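Local atomic coordinates of uncharacterized protein (Streptococcus pneumoniae, PDB entry 3LFT), a protein that binds L-tryptophan and is probably the substrate-binding protein of an ABC transporter. Residues A[137-142]-A[177-182]. Sequence-based numbering, arbitrary orientation.
Sequences GALYSS and ASTVTV
Leu139, on strand 135-141, and Val180, on helix 176-183, are the residues of 137-142 and 177-182 whose CA atoms come nearest, 8.1 Å apart. The helix lies over one side of the strand, and only side chains meet. The contact is small, burying 98 Å² in all, and it rests on one leucine.

Leu139 points toward the helix. With CG anti to the backbone N (chi1 176°), the side chain reaches out from the strand and its two methyls meet two different helix residues. CD1 lies 3.9 Å from CG2 of Thr179. CD2 lies 4.0 Å from CG2 of Val180, and these two side chains cross at about a right angle. The contacts are van der Waals, between methyl groups. In Thr179, OG1 sits beside the backbone N (chi1 -63°), which leaves CG2 anti to that N and turned to the leucine. Its OG1 hydrogen-bonds to Glu175 O, just ahead of the first residue of the helix, and the polar end is satisfied there.

The strand is an inner one of a four-stranded parallel sheet, bonded through its backbone to strands 164-170 and 189-192. Helix 176-183 follows strand 164-170 and packs on the sheet, as in the alternating alpha/beta lobes of periplasmic-binding-protein folds. Thr179 also touches Phe168 and Val170 of that edge strand. Helix 202-208 borders the contact through Val205 on Leu139 and Ser208 on Val180.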
ATOM      1  N   GLY A 137       7.659  -6.772  16.275  1.00  5.24           N
ATOM      2  CA  GLY A 137       8.324  -5.524  15.892  1.00  6.29           C
ATOM      3  C   GLY A 137       7.659  -4.978  14.639  1.00  6.03           C
ATOM      4  O   GLY A 137       7.613  -5.661  13.613  1.00  6.42           O
ATOM      5  N   ALA A 138       7.148  -3.753  14.716  1.00  6.50           N
ATOM      6  CA  ALA A 138       6.540  -3.071  13.578  1.00  6.47           C
ATOM      7  C   ALA A 138       7.638  -2.285  12.862  1.00  6.41           C
ATOM      8  O   ALA A 138       8.173  -1.342  13.434  1.00  6.74           O
ATOM      9  CB  ALA A 138       5.412  -2.125  14.062  1.00  6.57           C
ATOM     10  N   LEU A 139       7.994  -2.701  11.647  1.00  6.01           N
ATOM     11  CA  LEU A 139       9.001  -2.022  10.815  1.00  5.68           C
ATOM     12  C   LEU A 139       8.281  -1.189   9.759  1.00  6.37           C
ATOM     13  O   LEU A 139       7.509  -1.722   8.976  1.00  6.81           O
ATOM     14  CB  LEU A 139       9.894  -3.072  10.158  1.00  6.59           C
ATOM     15  CG  LEU A 139      10.944  -2.546   9.176  1.00  5.93           C
ATOM     16  CD1 LEU A 139      11.992  -1.719   9.907  1.00  8.59           C
ATOM     17  CD2 LEU A 139      11.586  -3.701   8.441  1.00  7.36           C
ATOM     18  N   TYR A 140       8.553   0.108   9.728  1.00  6.39           N
ATOM     19  CA  TYR A 140       7.817   1.020   8.846  1.00  6.33           C
ATOM     20  C   TYR A 140       8.568   2.322   8.746  1.00  6.01           C
ATOM     21  O   TYR A 140       9.528   2.570   9.497  1.00  7.24           O
ATOM     22  CB  TYR A 140       6.415   1.292   9.392  1.00  7.16           C
ATOM     23  CG  TYR A 140       6.334   2.088  10.680  1.00  7.34           C
ATOM     24  CD1 TYR A 140       5.877   3.416  10.665  1.00  9.51           C
ATOM     25  CD2 TYR A 140       6.676   1.523  11.912  1.00  9.92           C
ATOM     26  CE1 TYR A 140       5.769   4.154  11.835  1.00  9.43           C
ATOM     27  CE2 TYR A 140       6.575   2.267  13.085  1.00  9.82           C
ATOM     28  CZ  TYR A 140       6.100   3.569  13.034  1.00 10.37           C
ATOM     29  OH  TYR A 140       5.998   4.301  14.210  1.00 12.90           O
ATOM     30  N   SER A 141       8.116   3.177   7.837  1.00  6.41           N
ATOM     31  CA  SER A 141       8.782   4.465   7.670  1.00  7.46           C
ATOM     32  C   SER A 141       8.097   5.588   8.440  1.00  7.31           C
ATOM     33  O   SER A 141       6.863   5.707   8.420  1.00  8.94           O
ATOM     34  CB  SER A 141       8.859   4.785   6.194  1.00  8.67           C
ATOM     35  OG  SER A 141       9.521   6.027   6.050  1.00 12.05           O
ATOM     36  N   SER A 142       8.901   6.419   9.102  1.00  7.43           N
ATOM     37  CA  SER A 142       8.414   7.669   9.685  1.00  8.62           C
ATOM     38  C   SER A 142       8.061   8.700   8.578  1.00  8.47           C
ATOM     39  O   SER A 142       7.471   9.743   8.868  1.00 12.14           O
ATOM     40  CB  SER A 142       9.444   8.225  10.672  1.00  8.76           C
ATOM     41  OG  SER A 142      10.722   8.338  10.058  1.00  8.26           O
ATOM     42  N   ALA A 177      18.562  -2.356   7.053  1.00  6.43           N
ATOM     43  CA  ALA A 177      19.385  -3.506   7.425  1.00  6.04           C
ATOM     44  C   ALA A 177      19.775  -3.476   8.902  1.00  6.10           C
ATOM     45  O   ALA A 177      19.614  -4.481   9.609  1.00  5.60           O
ATOM     46  CB  ALA A 177      20.627  -3.604   6.533  1.00  6.08           C
ATOM     47  N   SER A 178      20.266  -2.329   9.368  1.00  6.25           N
ATOM     48  CA  SER A 178      20.712  -2.201  10.752  1.00  6.52           C
ATOM     49  C   SER A 178      19.533  -2.283  11.727  1.00  6.20           C
ATOM     50  O   SER A 178      19.658  -2.842  12.810  1.00  6.57           O
ATOM     51  CB  SER A 178      21.515  -0.908  10.960  1.00  6.83           C
ATOM     52  OG  SER A 178      20.713   0.229  10.689  1.00  9.34           O
ATOM     53  N   THR A 179      18.377  -1.761  11.317  1.00  6.01           N
ATOM     54  CA  THR A 179      17.193  -1.811  12.161  1.00  6.06           C
ATOM     55  C   THR A 179      16.702  -3.244  12.297  1.00  5.59           C
ATOM     56  O   THR A 179      16.332  -3.674  13.390  1.00  6.00           O
ATOM     57  CB  THR A 179      16.074  -0.884  11.647  1.00  5.78           C
ATOM     58  OG1 THR A 179      16.540   0.471  11.701  1.00  6.22           O
ATOM     59  CG2 THR A 179      14.837  -0.997  12.497  1.00  8.59           C
ATOM     60  N   VAL A 180      16.710  -3.986  11.193  1.00  4.69           N
ATOM     61  CA  VAL A 180      16.311  -5.391  11.264  1.00  5.16           C
ATOM     62  C   VAL A 180      17.213  -6.148  12.239  1.00  5.10           C
ATOM     63  O   VAL A 180      16.723  -6.940  13.063  1.00  5.10           O
ATOM     64  CB  VAL A 180      16.254  -6.081   9.877  1.00  5.06           C
ATOM     65  CG1 VAL A 180      16.060  -7.608  10.018  1.00  6.90           C
ATOM     66  CG2 VAL A 180      15.132  -5.495   9.048  1.00  5.52           C
ATOM     67  N   THR A 181      18.518  -5.893  12.164  1.00  5.18           N
ATOM     68  CA  THR A 181      19.454  -6.582  13.041  1.00  6.03           C
ATOM     69  C   THR A 181      19.141  -6.312  14.515  1.00  5.87           C
ATOM     70  O   THR A 181      19.092  -7.246  15.329  1.00  6.22           O
ATOM     71  CB  THR A 181      20.891  -6.201  12.689  1.00  5.78           C
ATOM     72  OG1 THR A 181      21.188  -6.674  11.370  1.00  7.19           O
ATOM     73  CG2 THR A 181      21.875  -6.822  13.665  1.00  7.39           C
ATOM     74  N   VAL A 182      18.895  -5.047  14.848  1.00  5.89           N
ATOM     75  CA  VAL A 182      18.535  -4.667  16.212  1.00  6.09           C
ATOM     76  C   VAL A 182      17.204  -5.293  16.657  1.00  5.75           C
ATOM     77  O   VAL A 182      17.109  -5.921  17.714  1.00  6.12           O
ATOM     78  CB  VAL A 182      18.480  -3.115  16.374  1.00  6.41           C
ATOM     79  CG1 VAL A 182      17.907  -2.723  17.740  1.00  7.26           C
ATOM     80  CG2 VAL A 182      19.848  -2.498  16.141  1.00  8.38           C
TER